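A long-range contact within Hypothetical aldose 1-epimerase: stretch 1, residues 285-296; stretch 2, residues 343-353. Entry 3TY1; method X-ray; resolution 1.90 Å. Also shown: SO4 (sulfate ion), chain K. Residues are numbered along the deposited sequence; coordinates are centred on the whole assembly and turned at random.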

# COMPACT_ATOMS: atom_id res chain seq x y z
N GLY A 285 -33.95 12.24 -15.26
CA GLY A 285 -32.68 12.27 -15.96
C GLY A 285 -31.59 12.99 -15.24
O GLY A 285 -31.77 13.43 -14.10
N ALA A 286 -30.45 13.12 -15.91
CA ALA A 286 -29.33 13.89 -15.37
C ALA A 286 -28.65 14.52 -16.52
O ALA A 286 -28.44 13.87 -17.55
N SER A 287 -28.27 15.79 -16.35
CA SER A 287 -27.57 16.54 -17.39
C SER A 287 -26.27 17.07 -16.85
O SER A 287 -26.14 17.34 -15.63
N ILE A 288 -25.30 17.17 -17.74
CA ILE A 288 -24.00 17.70 -17.44
C ILE A 288 -23.72 18.80 -18.42
O ILE A 288 -23.75 18.58 -19.65
N GLN A 289 -23.46 19.99 -17.91
CA GLN A 289 -22.98 21.10 -18.71
C GLN A 289 -21.49 21.19 -18.56
O GLN A 289 -20.99 21.14 -17.46
N PHE A 290 -20.79 21.39 -19.67
CA PHE A 290 -19.34 21.59 -19.64
C PHE A 290 -18.91 22.54 -20.73
O PHE A 290 -19.69 22.85 -21.63
N ASP A 291 -17.69 23.04 -20.58
CA ASP A 291 -17.08 24.04 -21.44
C ASP A 291 -16.13 23.33 -22.41
O ASP A 291 -15.10 22.76 -21.97
N THR A 292 -16.42 23.40 -23.72
CA THR A 292 -15.60 22.69 -24.71
C THR A 292 -14.19 23.27 -24.96
O THR A 292 -13.39 22.64 -25.63
N ARG A 293 -13.88 24.43 -24.39
CA ARG A 293 -12.48 24.91 -24.37
C ARG A 293 -11.64 24.21 -23.32
O ARG A 293 -10.43 24.13 -23.45
N GLN A 294 -12.29 23.74 -22.25
CA GLN A 294 -11.64 23.06 -21.15
C GLN A 294 -11.65 21.54 -21.36
O GLN A 294 -10.67 20.88 -21.07
N LEU A 295 -12.78 21.03 -21.83
CA LEU A 295 -13.02 19.60 -22.00
C LEU A 295 -13.55 19.42 -23.45
O LEU A 295 -14.75 19.33 -23.68
N PRO A 296 -12.64 19.41 -24.43
CA PRO A 296 -13.11 19.40 -25.83
C PRO A 296 -13.77 18.16 -26.38
O PRO A 296 -14.43 18.27 -27.42
N ALA A 343 -5.42 25.55 -15.17
CA ALA A 343 -6.47 25.15 -16.08
C ALA A 343 -7.73 25.00 -15.22
O ALA A 343 -7.67 24.34 -14.17
N GLN A 344 -8.84 25.57 -15.68
CA GLN A 344 -10.12 25.50 -14.98
C GLN A 344 -11.04 24.47 -15.59
O GLN A 344 -10.98 24.20 -16.78
N PHE A 345 -11.89 23.88 -14.75
CA PHE A 345 -12.89 22.89 -15.15
C PHE A 345 -14.21 23.25 -14.44
O PHE A 345 -14.34 23.08 -13.22
N ASP A 346 -15.16 23.79 -15.22
CA ASP A 346 -16.46 24.26 -14.74
C ASP A 346 -17.54 23.34 -15.33
O ASP A 346 -17.66 23.24 -16.56
N LEU A 347 -18.24 22.62 -14.45
CA LEU A 347 -19.30 21.70 -14.85
C LEU A 347 -20.52 21.90 -13.98
O LEU A 347 -20.39 22.17 -12.79
N THR A 348 -21.70 21.78 -14.57
CA THR A 348 -22.95 21.80 -13.80
C THR A 348 -23.71 20.51 -14.05
O THR A 348 -23.96 20.14 -15.20
N TYR A 349 -24.05 19.83 -12.98
CA TYR A 349 -24.81 18.58 -12.96
C TYR A 349 -26.21 18.86 -12.43
O TYR A 349 -26.37 19.50 -11.36
N THR A 350 -27.23 18.45 -13.18
CA THR A 350 -28.58 18.72 -12.79
C THR A 350 -29.36 17.41 -12.75
O THR A 350 -29.38 16.64 -13.72
N LEU A 351 -30.04 17.20 -11.64
CA LEU A 351 -30.93 16.06 -11.48
C LEU A 351 -32.32 16.51 -11.99
O LEU A 351 -33.01 17.37 -11.39
N LEU A 352 -32.71 15.94 -13.12
CA LEU A 352 -33.95 16.27 -13.81
C LEU A 352 -35.02 15.35 -13.24
O LEU A 352 -34.86 14.11 -13.23
N HIS A 353 -36.08 15.93 -12.66
CA HIS A 353 -37.06 15.11 -11.91
C HIS A 353 -38.51 15.32 -12.38
O HIS A 353 -39.43 14.95 -11.67

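Strands 285-291 and 343-352 pair antiparallel; their extended backbones send successive side chains to alternate faces of the sheet, and paired residues share a face. Ala 286, Ile 288, Phe 290, Leu 347, Tyr 349 and Leu 351 share one, buried and largely apolar. Ile 288 (m, t) lays CG2 over the Tyr 349 ring, 4.2 Å from its centroid, a CH-pi contact; its CD1 lies 3.7 Å from CE2 of Tyr 349 (chi1 m). Leu 347 (m, p) places CD2 3.9 Å from Ile 288 CG2 and 4.1 Å from Leu 295 CD1. Past the strand's end, Leu 295 (m, t) sets CD2 3.7 Å from CD1 of Phe 345 (chi1 m).

The other face carries Ser 287, Gln 289, Thr 348, Thr 350 and Leu 352. Small hydroxyl residues suit it: water 1 hydrogen-bonds Ser 287 OG (2.9 Å; chi1 p), Thr 350 OG1 (2.7 Å; chi1 m) and Thr 348 O (2.9 Å).

Where direct strand pairing lapses, Gln 294 (m, t) replaces it, its amide both accepting and donating: Asp 346 N gives to Gln 294 OE1 (2.9 Å), and Gln 294 NE2 gives to Asp 346 OD2 (2.9 Å) and sulfate O4 (3.0 Å). Water 2 joins Asp 291 N, Gln 294 OE1 and Asp 346 O; water 3 donates to OD2 of both Asp 291 and Asp 346. Arg 293 NH2 salt-bridges Asp 291 OD2 at 2.8 Å.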

# COMPACT_ATOMS: atom_id res chain seq x y z
CB ALA A 286 -28.33 13.01 -14.59
CB SER A 287 -28.43 17.72 -17.89
OG SER A 287 -28.64 18.67 -16.89
CB ILE A 288 -22.84 16.64 -17.53
CG1 ILE A 288 -23.16 15.39 -16.72
CG2 ILE A 288 -21.50 17.19 -17.04
CD1 ILE A 288 -22.11 14.25 -16.91
CB GLN A 289 -23.61 22.42 -18.27
CG GLN A 289 -23.04 23.69 -18.98
CD GLN A 289 -23.63 25.00 -18.42
OE1 GLN A 289 -24.62 24.98 -17.69
NE2 GLN A 289 -22.98 26.10 -18.72
CB PHE A 290 -18.55 20.25 -19.64
CG PHE A 290 -18.71 19.42 -20.88
CD1 PHE A 290 -19.79 18.58 -21.02
CD2 PHE A 290 -17.75 19.46 -21.90
CE1 PHE A 290 -19.96 17.81 -22.18
CE2 PHE A 290 -17.89 18.66 -23.04
CZ PHE A 290 -19.00 17.83 -23.16
CB ASP A 291 -16.33 25.02 -20.54
CG ASP A 291 -15.82 26.26 -21.27
OD1 ASP A 291 -15.12 26.14 -22.32
OD2 ASP A 291 -16.14 27.38 -20.81
CB THR A 292 -16.34 22.52 -26.06
OG1 THR A 292 -16.68 23.81 -26.54
CG2 THR A 292 -17.62 21.67 -25.90
CB ARG A 293 -12.43 26.40 -24.07
CG ARG A 293 -13.07 27.25 -25.14
CD ARG A 293 -13.25 28.67 -24.66
NE ARG A 293 -14.15 28.73 -23.51
CZ ARG A 293 -14.45 29.85 -22.85
NH1 ARG A 293 -13.96 31.03 -23.22
NH2 ARG A 293 -15.28 29.80 -21.82
CB GLN A 294 -12.39 23.37 -19.84
CG GLN A 294 -12.52 24.89 -19.52
CD GLN A 294 -13.41 25.18 -18.30
OE1 GLN A 294 -14.20 24.35 -17.86
NE2 GLN A 294 -13.26 26.37 -17.76
CB LEU A 295 -13.98 19.08 -20.91
CG LEU A 295 -13.51 19.19 -19.47
CD1 LEU A 295 -14.67 18.87 -18.49
CD2 LEU A 295 -12.26 18.27 -19.15
CB PRO A 296 -11.83 19.74 -26.64
CG PRO A 296 -10.79 20.04 -25.65
CD PRO A 296 -11.18 19.41 -24.38
CB ALA A 343 -6.12 23.83 -16.70
CB GLN A 344 -10.82 26.88 -14.99
CG GLN A 344 -10.06 28.00 -14.26
CD GLN A 344 -8.88 28.58 -15.05
OE1 GLN A 344 -8.83 28.49 -16.28
NE2 GLN A 344 -7.91 29.16 -14.33
CB PHE A 345 -12.39 21.47 -14.83
CG PHE A 345 -11.05 21.19 -15.48
CD1 PHE A 345 -10.96 20.85 -16.82
CD2 PHE A 345 -9.87 21.35 -14.75
CE1 PHE A 345 -9.72 20.66 -17.44
CE2 PHE A 345 -8.61 21.14 -15.36
CZ PHE A 345 -8.55 20.80 -16.70
CB ASP A 346 -16.68 25.70 -15.21
CG ASP A 346 -15.58 26.62 -14.75
OD1 ASP A 346 -15.29 26.66 -13.53
OD2 ASP A 346 -14.99 27.30 -15.64
CB LEU A 347 -18.85 20.22 -14.78
CG LEU A 347 -17.67 19.75 -15.64
CD1 LEU A 347 -16.37 19.99 -14.89
CD2 LEU A 347 -17.86 18.26 -15.98
CB THR A 348 -23.83 23.02 -14.18
OG1 THR A 348 -23.05 24.21 -13.99
CG2 THR A 348 -25.03 23.09 -13.29
CB TYR A 349 -24.13 17.58 -12.03
CG TYR A 349 -22.81 17.06 -12.49
CD1 TYR A 349 -21.64 17.85 -12.45
CD2 TYR A 349 -22.71 15.77 -13.00
CE1 TYR A 349 -20.41 17.34 -12.90
CE2 TYR A 349 -21.48 15.25 -13.45
CZ TYR A 349 -20.34 16.05 -13.40
OH TYR A 349 -19.14 15.52 -13.84
CB THR A 350 -29.28 19.69 -13.76
OG1 THR A 350 -28.48 20.87 -13.95
CG2 THR A 350 -30.68 20.08 -13.23
CB LEU A 351 -30.95 15.58 -10.02
CG LEU A 351 -31.59 14.19 -9.81
CD1 LEU A 351 -30.81 13.15 -10.61
CD2 LEU A 351 -31.63 13.80 -8.34
CB LEU A 352 -33.75 16.07 -15.32
CG LEU A 352 -32.49 16.69 -15.99
CD1 LEU A 352 -32.34 16.17 -17.41
CD2 LEU A 352 -32.49 18.23 -15.95
CB HIS A 353 -36.92 15.33 -10.40
CG HIS A 353 -37.07 16.77 -9.96
ND1 HIS A 353 -38.28 17.31 -9.61
CD2 HIS A 353 -36.15 17.75 -9.81
CE1 HIS A 353 -38.10 18.58 -9.27
NE2 HIS A 353 -36.82 18.88 -9.39
S SO4 K . -11.25 29.06 -19.69
O1 SO4 K . -11.61 28.30 -20.91
O2 SO4 K . -10.01 29.82 -19.94
O3 SO4 K . -12.34 30.01 -19.36
O4 SO4 K . -11.01 28.17 -18.53
O HOH W 1 -26.73 20.58 -15.96
O HOH W 2 -16.07 22.19 -18.49
O HOH W 3 -16.47 28.05 -18.06